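Local coordinates for actin-related protein 8 (Homo sapiens, PDB 4FO0) that binds ATP, has low basal ATPase activity, cannot polymerise, and is a component of the chromatin-remodelling INO80 complex, which acts in transcription and DNA replication, at residues Gly229-Gln234 and Gln568-Tyr573; Asn15-Ile20 and Arg200-Ile205; Ser236-Tyr241 and Ala559-Leu564. One frame throughout, in Å; residues are numbered along the deposited sequence.

Contact 1 (Gly229-Gln234 and Gln568-Tyr573)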
# COMPACT_ATOMS: atom_id res chain seq x y z
N GLY A 229 -26.76 4.21 -5.56
CA GLY A 229 -26.40 2.83 -5.83
C GLY A 229 -24.91 2.61 -5.71
O GLY A 229 -24.14 3.56 -5.66
N ILE A 230 -24.50 1.35 -5.68
CA ILE A 230 -23.12 0.99 -5.47
C ILE A 230 -22.81 -0.31 -6.17
O ILE A 230 -23.69 -1.15 -6.36
CB ILE A 230 -22.82 0.78 -3.96
CG1 ILE A 230 -21.34 0.50 -3.73
CG2 ILE A 230 -23.63 -0.38 -3.41
CD1 ILE A 230 -20.97 0.42 -2.24
N VAL A 231 -21.55 -0.47 -6.55
CA VAL A 231 -21.04 -1.75 -6.99
C VAL A 231 -19.76 -2.04 -6.22
O VAL A 231 -18.84 -1.23 -6.18
CB VAL A 231 -20.69 -1.75 -8.48
CG1 VAL A 231 -19.96 -3.03 -8.82
CG2 VAL A 231 -21.95 -1.60 -9.33
N VAL A 232 -19.71 -3.21 -5.62
CA VAL A 232 -18.52 -3.61 -4.90
C VAL A 232 -17.73 -4.59 -5.74
O VAL A 232 -18.30 -5.49 -6.34
CB VAL A 232 -18.88 -4.25 -3.55
CG1 VAL A 232 -17.65 -4.79 -2.91
CG2 VAL A 232 -19.54 -3.24 -2.67
N HIS A 233 -16.41 -4.41 -5.80
CA HIS A 233 -15.58 -5.39 -6.47
C HIS A 233 -14.22 -5.52 -5.80
O HIS A 233 -13.79 -4.63 -5.07
CB HIS A 233 -15.42 -5.03 -7.95
CG HIS A 233 -15.46 -6.22 -8.86
ND1 HIS A 233 -15.14 -7.49 -8.43
CD2 HIS A 233 -15.79 -6.32 -10.17
CE1 HIS A 233 -15.27 -8.33 -9.45
NE2 HIS A 233 -15.66 -7.65 -10.51
N GLN A 234 -13.54 -6.62 -6.06
CA GLN A 234 -12.23 -6.85 -5.48
C GLN A 234 -11.16 -6.06 -6.20
O GLN A 234 -11.20 -5.93 -7.42
CB GLN A 234 -11.89 -8.32 -5.53
CG GLN A 234 -12.92 -9.16 -4.85
CD GLN A 234 -12.77 -10.59 -5.21
OE1 GLN A 234 -12.22 -11.38 -4.43
NE2 GLN A 234 -13.22 -10.95 -6.40
N GLN A 568 -24.26 -3.27 -15.64
CA GLN A 568 -25.62 -2.77 -15.45
C GLN A 568 -26.37 -3.60 -14.41
O GLN A 568 -27.19 -3.09 -13.65
CB GLN A 568 -26.37 -2.76 -16.77
CG GLN A 568 -25.63 -2.00 -17.85
CD GLN A 568 -26.37 -1.99 -19.18
OE1 GLN A 568 -27.60 -2.08 -19.22
NE2 GLN A 568 -25.62 -1.90 -20.27
N GLU A 569 -26.07 -4.89 -14.38
CA GLU A 569 -26.77 -5.81 -13.49
C GLU A 569 -26.15 -5.93 -12.09
O GLU A 569 -26.65 -6.67 -11.25
CB GLU A 569 -26.84 -7.20 -14.13
CG GLU A 569 -27.53 -7.22 -15.48
CD GLU A 569 -26.59 -7.64 -16.61
OE1 GLU A 569 -25.92 -6.75 -17.19
OE2 GLU A 569 -26.52 -8.85 -16.91
N LEU A 570 -25.07 -5.20 -11.83
CA LEU A 570 -24.39 -5.32 -10.55
C LEU A 570 -24.88 -4.33 -9.51
O LEU A 570 -24.84 -4.61 -8.32
CB LEU A 570 -22.87 -5.20 -10.71
CG LEU A 570 -22.20 -6.25 -11.61
CD1 LEU A 570 -20.69 -6.01 -11.71
CD2 LEU A 570 -22.49 -7.65 -11.12
N TRP A 571 -25.37 -3.17 -9.96
CA TRP A 571 -25.76 -2.10 -9.04
C TRP A 571 -26.72 -2.53 -7.95
O TRP A 571 -27.72 -3.19 -8.22
CB TRP A 571 -26.34 -0.90 -9.80
CG TRP A 571 -25.37 -0.32 -10.76
CD1 TRP A 571 -25.38 -0.47 -12.11
CD2 TRP A 571 -24.22 0.48 -10.45
NE1 TRP A 571 -24.32 0.21 -12.67
CE2 TRP A 571 -23.59 0.80 -11.67
CE3 TRP A 571 -23.67 0.97 -9.27
CZ2 TRP A 571 -22.43 1.57 -11.74
CZ3 TRP A 571 -22.53 1.74 -9.33
CH2 TRP A 571 -21.92 2.03 -10.56
N ILE A 572 -26.40 -2.17 -6.72
CA ILE A 572 -27.32 -2.35 -5.62
C ILE A 572 -27.78 -0.97 -5.22
O ILE A 572 -26.96 -0.10 -4.96
CB ILE A 572 -26.65 -3.02 -4.43
CG1 ILE A 572 -26.18 -4.43 -4.80
CG2 ILE A 572 -27.61 -3.06 -3.25
CD1 ILE A 572 -25.41 -5.13 -3.70
N TYR A 573 -29.10 -0.78 -5.17
CA TYR A 573 -29.67 0.54 -4.93
C TYR A 573 -30.16 0.70 -3.51
O TYR A 573 -30.42 -0.29 -2.81
CB TYR A 573 -30.78 0.84 -5.94
CG TYR A 573 -30.24 0.97 -7.35
CD1 TYR A 573 -29.70 2.17 -7.80
CD2 TYR A 573 -30.23 -0.13 -8.22
CE1 TYR A 573 -29.18 2.30 -9.09
CE2 TYR A 573 -29.71 -0.02 -9.52
CZ TYR A 573 -29.19 1.20 -9.94
OH TYR A 573 -28.67 1.34 -11.21
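Leu570 meets Val231 through its CB, which sits 4.0 Å from Val231 CG2 and 4.1 Å from Val231 CG1, the two side chains running at a slant to each other. Next, Trp571 lays its indole across Val231 at about a right angle. Val231 CG2 sits over one face of the six-membered ring, displaced toward the rim, as a CH-pi contact whose modelled closeness is doubtful. The indole also packs on Ile202 of strand 200-205 and makes a cation-pi contact with Arg200. An alanine here would probably leave Val231 CG2 without its aromatic cover and the Arg200 guanidinium without its pi partner.

Ile572 brings the backbones together. Its N donates to Ile230 O at 2.9 Å in a nearly straight bond (172°), while its O accepts from Ile230 N, also at 2.9 Å but more bent (140°). Ile572 and Ile230 lie side by side, pointing the same way, with Ile230 CG2 4.1 Å from Ile572 CB; beyond the pair, helix 211-225 covers Ile230 and helix 583-588 covers Ile572. Tyr573 closes the ladder in a non-hydrogen-bonded pair with Gly229, and its CD1 comes to 3.9 Å from Gly229 CA. The short strand 572-573 thus runs antiparallel to strand 229-234, an arrangement consistent with the actin fold, in which the C-terminal part of the chain returns to the domain that holds the N terminus.

Contact 2 (Asn15-Ile20 and Arg200-Ile205)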
# COMPACT_ATOMS: atom_id res chain seq x y z
N ASN A 15 -19.55 10.38 -15.32
CA ASN A 15 -19.26 11.59 -14.58
C ASN A 15 -20.00 11.55 -13.26
O ASN A 15 -19.70 12.32 -12.34
CB ASN A 15 -19.65 12.85 -15.36
CG ASN A 15 -19.18 14.15 -14.68
OD1 ASN A 15 -17.98 14.38 -14.53
ND2 ASN A 15 -20.13 15.00 -14.28
N PHE A 16 -20.95 10.63 -13.16
CA PHE A 16 -21.78 10.51 -11.97
C PHE A 16 -21.52 9.22 -11.21
O PHE A 16 -22.31 8.82 -10.35
CB PHE A 16 -23.25 10.65 -12.35
CG PHE A 16 -23.57 12.02 -12.81
CD1 PHE A 16 -23.87 13.01 -11.88
CD2 PHE A 16 -23.49 12.36 -14.15
CE1 PHE A 16 -24.12 14.30 -12.29
CE2 PHE A 16 -23.75 13.64 -14.57
CZ PHE A 16 -24.06 14.62 -13.64
N ILE A 17 -20.40 8.60 -11.51
CA ILE A 17 -19.97 7.44 -10.78
C ILE A 17 -18.67 7.72 -10.05
O ILE A 17 -17.65 8.02 -10.68
CB ILE A 17 -19.83 6.27 -11.73
CG1 ILE A 17 -21.23 5.90 -12.26
CG2 ILE A 17 -19.15 5.10 -11.02
CD1 ILE A 17 -21.21 4.89 -13.37
N ILE A 18 -18.72 7.67 -8.72
CA ILE A 18 -17.50 7.85 -7.91
C ILE A 18 -16.79 6.52 -7.67
O ILE A 18 -17.41 5.56 -7.19
CB ILE A 18 -17.79 8.46 -6.55
CG1 ILE A 18 -18.44 9.84 -6.69
CG2 ILE A 18 -16.50 8.59 -5.77
CD1 ILE A 18 -17.56 10.82 -7.38
N VAL A 19 -15.51 6.46 -8.01
CA VAL A 19 -14.73 5.25 -7.79
C VAL A 19 -13.84 5.39 -6.56
O VAL A 19 -13.05 6.34 -6.46
CB VAL A 19 -13.90 4.87 -9.03
CG1 VAL A 19 -13.02 3.67 -8.75
CG2 VAL A 19 -14.84 4.58 -10.20
N ILE A 20 -13.99 4.46 -5.62
CA ILE A 20 -13.31 4.57 -4.33
C ILE A 20 -12.39 3.40 -4.03
O ILE A 20 -12.83 2.25 -3.90
CB ILE A 20 -14.31 4.72 -3.20
CG1 ILE A 20 -15.30 5.83 -3.53
CG2 ILE A 20 -13.58 4.98 -1.87
CD1 ILE A 20 -16.43 5.97 -2.52
N ARG A 200 -23.61 7.39 -8.19
CA ARG A 200 -23.40 6.01 -7.83
C ARG A 200 -21.94 5.81 -7.49
O ARG A 200 -21.08 6.64 -7.82
CB ARG A 200 -23.80 5.08 -8.97
CG ARG A 200 -25.29 4.84 -9.03
CD ARG A 200 -25.64 4.04 -10.26
NE ARG A 200 -25.18 4.73 -11.46
CZ ARG A 200 -25.29 4.24 -12.69
NH1 ARG A 200 -25.86 3.05 -12.87
NH2 ARG A 200 -24.84 4.93 -13.72
N CYS A 201 -21.65 4.68 -6.85
CA CYS A 201 -20.33 4.41 -6.32
C CYS A 201 -19.77 3.05 -6.71
O CYS A 201 -20.44 2.02 -6.62
CB CYS A 201 -20.39 4.51 -4.80
SG CYS A 201 -18.86 4.01 -4.00
N ILE A 202 -18.52 3.03 -7.13
CA ILE A 202 -17.80 1.78 -7.24
C ILE A 202 -16.80 1.68 -6.10
O ILE A 202 -15.86 2.47 -6.01
CB ILE A 202 -17.05 1.70 -8.55
CG1 ILE A 202 -18.02 1.91 -9.72
CG2 ILE A 202 -16.27 0.39 -8.60
CD1 ILE A 202 -18.15 0.72 -10.65
N LEU A 203 -17.02 0.70 -5.22
CA LEU A 203 -16.14 0.46 -4.09
C LEU A 203 -15.21 -0.74 -4.30
O LEU A 203 -15.67 -1.88 -4.44
CB LEU A 203 -16.96 0.23 -2.82
CG LEU A 203 -16.17 -0.08 -1.53
CD1 LEU A 203 -15.19 1.04 -1.20
CD2 LEU A 203 -17.08 -0.33 -0.35
N LEU A 204 -13.91 -0.48 -4.32
CA LEU A 204 -12.94 -1.56 -4.41
C LEU A 204 -12.67 -2.11 -3.03
O LEU A 204 -12.50 -1.36 -2.07
CB LEU A 204 -11.64 -1.04 -4.98
CG LEU A 204 -11.46 -1.09 -6.49
CD1 LEU A 204 -12.57 -0.32 -7.18
CD2 LEU A 204 -10.09 -0.53 -6.81
N ILE A 205 -12.61 -3.43 -2.93
CA ILE A 205 -12.36 -4.07 -1.65
C ILE A 205 -11.22 -5.07 -1.78
O ILE A 205 -10.89 -5.51 -2.88
CB ILE A 205 -13.60 -4.79 -1.12
CG1 ILE A 205 -13.94 -6.00 -1.99
CG2 ILE A 205 -14.77 -3.86 -1.08
CD1 ILE A 205 -15.06 -6.82 -1.43
O HOH W 1 -24.67 7.48 -11.48
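Ile202 fits between Ile17 and Val19 on one face of the parallel strand pair 17-20 and 200-205, part of one of the two mixed sheets of the actin-type ATPase fold. Its CG1 lies 3.6 Å from Ile17 CG2, while its CB lies 4.0 Å from Val19 CG2. The two isoleucines meet at a slant, whereas Val19 and Ile202 stand side by side and point the same way. Helix 553-563 covers this face, with Ala562 against both Ile17 and Ile202.

The other face carries Ile18, Ile20, Cys201 and Leu203. Here the bump is the Ile20 tip: CG1 is anti to the carbonyl carbon (chi1 -50°), and CD1 beyond it meets Cys201 SG at 3.5 Å. Ile18 turns its tip away from the partner strand and packs on Leu189 and Phe227 instead.

Between the faces, five backbone hydrogen bonds link the strands in alternation, from Arg200 N to Phe16 O at one end to Leu204 N to Ile20 O at the other, the strands crossing at only -19°.

At the start of strand 200-205, Arg200 sets its NH2 3.6 Å from Ile17 CD1. A bend at chi3 (-57°) places NE where it donates to a water at 2.8 Å, and that water donates in turn to Phe16 O at 2.9 Å, giving this carbonyl a second donor beside Arg200 N.

Contact 3 (Ser236-Tyr241 and Ala559-Leu564)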
# COMPACT_ATOMS: atom_id res chain seq x y z
N SER A 236 -8.21 -6.81 -6.74
CA SER A 236 -7.40 -7.67 -7.59
C SER A 236 -7.98 -7.80 -9.01
O SER A 236 -7.27 -7.72 -10.00
CB SER A 236 -7.24 -9.05 -6.96
OG SER A 236 -8.50 -9.52 -6.52
N VAL A 237 -9.29 -8.03 -9.09
CA VAL A 237 -9.92 -8.14 -10.39
C VAL A 237 -9.85 -6.79 -11.11
O VAL A 237 -9.56 -6.73 -12.31
CB VAL A 237 -11.38 -8.58 -10.27
CG1 VAL A 237 -12.03 -8.58 -11.64
CG2 VAL A 237 -11.47 -9.94 -9.63
N CYS A 238 -10.11 -5.72 -10.36
CA CYS A 238 -10.02 -4.38 -10.92
C CYS A 238 -8.64 -4.11 -11.51
O CYS A 238 -8.52 -3.54 -12.60
CB CYS A 238 -10.39 -3.34 -9.88
SG CYS A 238 -12.17 -3.35 -9.49
N ALA A 239 -7.61 -4.53 -10.80
CA ALA A 239 -6.26 -4.38 -11.31
C ALA A 239 -6.12 -5.00 -12.70
O ALA A 239 -5.49 -4.42 -13.57
CB ALA A 239 -5.26 -5.01 -10.35
N THR A 240 -6.71 -6.19 -12.90
CA THR A 240 -6.64 -6.86 -14.21
C THR A 240 -7.32 -6.03 -15.29
O THR A 240 -6.80 -5.91 -16.39
CB THR A 240 -7.22 -8.29 -14.19
OG1 THR A 240 -8.61 -8.26 -13.88
CG2 THR A 240 -6.50 -9.14 -13.16
N TYR A 241 -8.48 -5.44 -14.96
CA TYR A 241 -9.20 -4.54 -15.85
C TYR A 241 -8.37 -3.32 -16.24
O TYR A 241 -8.32 -2.93 -17.40
CB TYR A 241 -10.48 -4.03 -15.19
CG TYR A 241 -11.53 -5.08 -14.99
CD1 TYR A 241 -11.48 -6.29 -15.68
CD2 TYR A 241 -12.58 -4.87 -14.11
CE1 TYR A 241 -12.45 -7.26 -15.48
CE2 TYR A 241 -13.56 -5.82 -13.91
CZ TYR A 241 -13.49 -7.01 -14.60
OH TYR A 241 -14.47 -7.95 -14.39
N ALA A 559 -12.84 2.43 -12.59
CA ALA A 559 -13.50 3.31 -13.54
C ALA A 559 -13.91 2.53 -14.79
O ALA A 559 -15.05 2.59 -15.24
CB ALA A 559 -12.59 4.46 -13.90
N VAL A 560 -12.96 1.77 -15.32
CA VAL A 560 -13.21 0.91 -16.46
C VAL A 560 -14.38 -0.02 -16.21
O VAL A 560 -15.14 -0.33 -17.12
CB VAL A 560 -12.00 0.04 -16.78
CG1 VAL A 560 -12.42 -1.14 -17.61
CG2 VAL A 560 -10.97 0.87 -17.51
N LEU A 561 -14.51 -0.48 -14.97
CA LEU A 561 -15.58 -1.39 -14.60
C LEU A 561 -16.96 -0.74 -14.75
O LEU A 561 -17.97 -1.41 -14.98
CB LEU A 561 -15.37 -1.88 -13.16
CG LEU A 561 -16.56 -2.56 -12.49
CD1 LEU A 561 -16.93 -3.78 -13.28
CD2 LEU A 561 -16.24 -2.93 -11.04
N ALA A 562 -17.00 0.58 -14.62
CA ALA A 562 -18.25 1.32 -14.69
C ALA A 562 -18.82 1.35 -16.11
O ALA A 562 -20.03 1.40 -16.30
CB ALA A 562 -18.06 2.75 -14.16
N CYS A 563 -17.93 1.31 -17.10
CA CYS A 563 -18.29 1.31 -18.51
C CYS A 563 -18.76 -0.06 -19.00
O CYS A 563 -19.40 -0.15 -20.04
CB CYS A 563 -17.09 1.75 -19.35
SG CYS A 563 -16.39 3.38 -18.94
N LEU A 564 -18.44 -1.12 -18.27
CA LEU A 564 -18.76 -2.48 -18.74
C LEU A 564 -20.25 -2.78 -18.81
O LEU A 564 -21.05 -2.33 -17.99
CB LEU A 564 -18.06 -3.55 -17.90
CG LEU A 564 -16.53 -3.59 -17.80
CD1 LEU A 564 -16.11 -4.84 -17.04
CD2 LEU A 564 -15.86 -3.54 -19.17
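Tyr241 leans across from helix 236-241 onto Val560, Leu561 and Leu564 and carries most of this contact. Its CB lies 4.2 Å from CG1 of the exposed Val560. On the far face of the ring from Leu564 lies the carbonyl O of Val237, one turn back in the same helix, 3.7 Å above the Tyr241 ring plane and displaced toward CG. That oxygen also accepts the backbone N of Tyr241. Further out, CD2 meets Leu561 CB at 4.2 Å.

CE2 is the atom gripped by two leucines: Leu561 CD1 lies 4.0 Å away, approaching obliquely, and Leu564 CD1 lies 4.2 Å away. The Leu564 methyl stands over a ring face, displaced toward the rim, and reaches CZ as well. The two faces of the phenol are therefore occupied unlike each other, one by a methyl and one by a carbonyl oxygen. The tip, OH, lies 4.1 Å from NE2 of His233 in strand 229-234, a packing contact.

The helices cross at 79°, with axes 9.6 Å apart. Helix 235-243 leads from strand 229-234 of one sheet to strand 247-253 of the other, and helix 553-563 lies on the way back from strand 540-542 to strand 572-573. Both are thus at the two chain crossings between the halves of the actin fold, and the first probably corresponds to the hinge helix of actin.

Deeper in, Cys238 SG approaches Leu561 CD2 more loosely, at 4.4 Å. His233 lies against both of these side chains, and no hydrogen bond joins the segments. Leu561 O accepts a hydrogen bond from the hydroxyl of Thr567, just past the end of the helix.

In the fold
Contacts 1 and 2 belong to one sheet: strand 200-205 pairs with both 17-21 and 229-234, and His233 O meets Ile205 N at 2.7 Å. Contact 3 lies against that sheet, its centre about 12 Å from that of contact 1 and about 11 Å from that of contact 2. His233 joins contacts 1 and 3, its CD2 3.5 Å from Leu561 CD2, while Leu204 CG lies 3.8 Å from Cys238 SG between contacts 2 and 3. The nucleotide site is nearest to this last junction: the side chain of Leu204 is about 8 Å from that of the ATP-binding Asp252 and from the magnesium ion, and the side chain of Cys238 is about 13 Å from ATP.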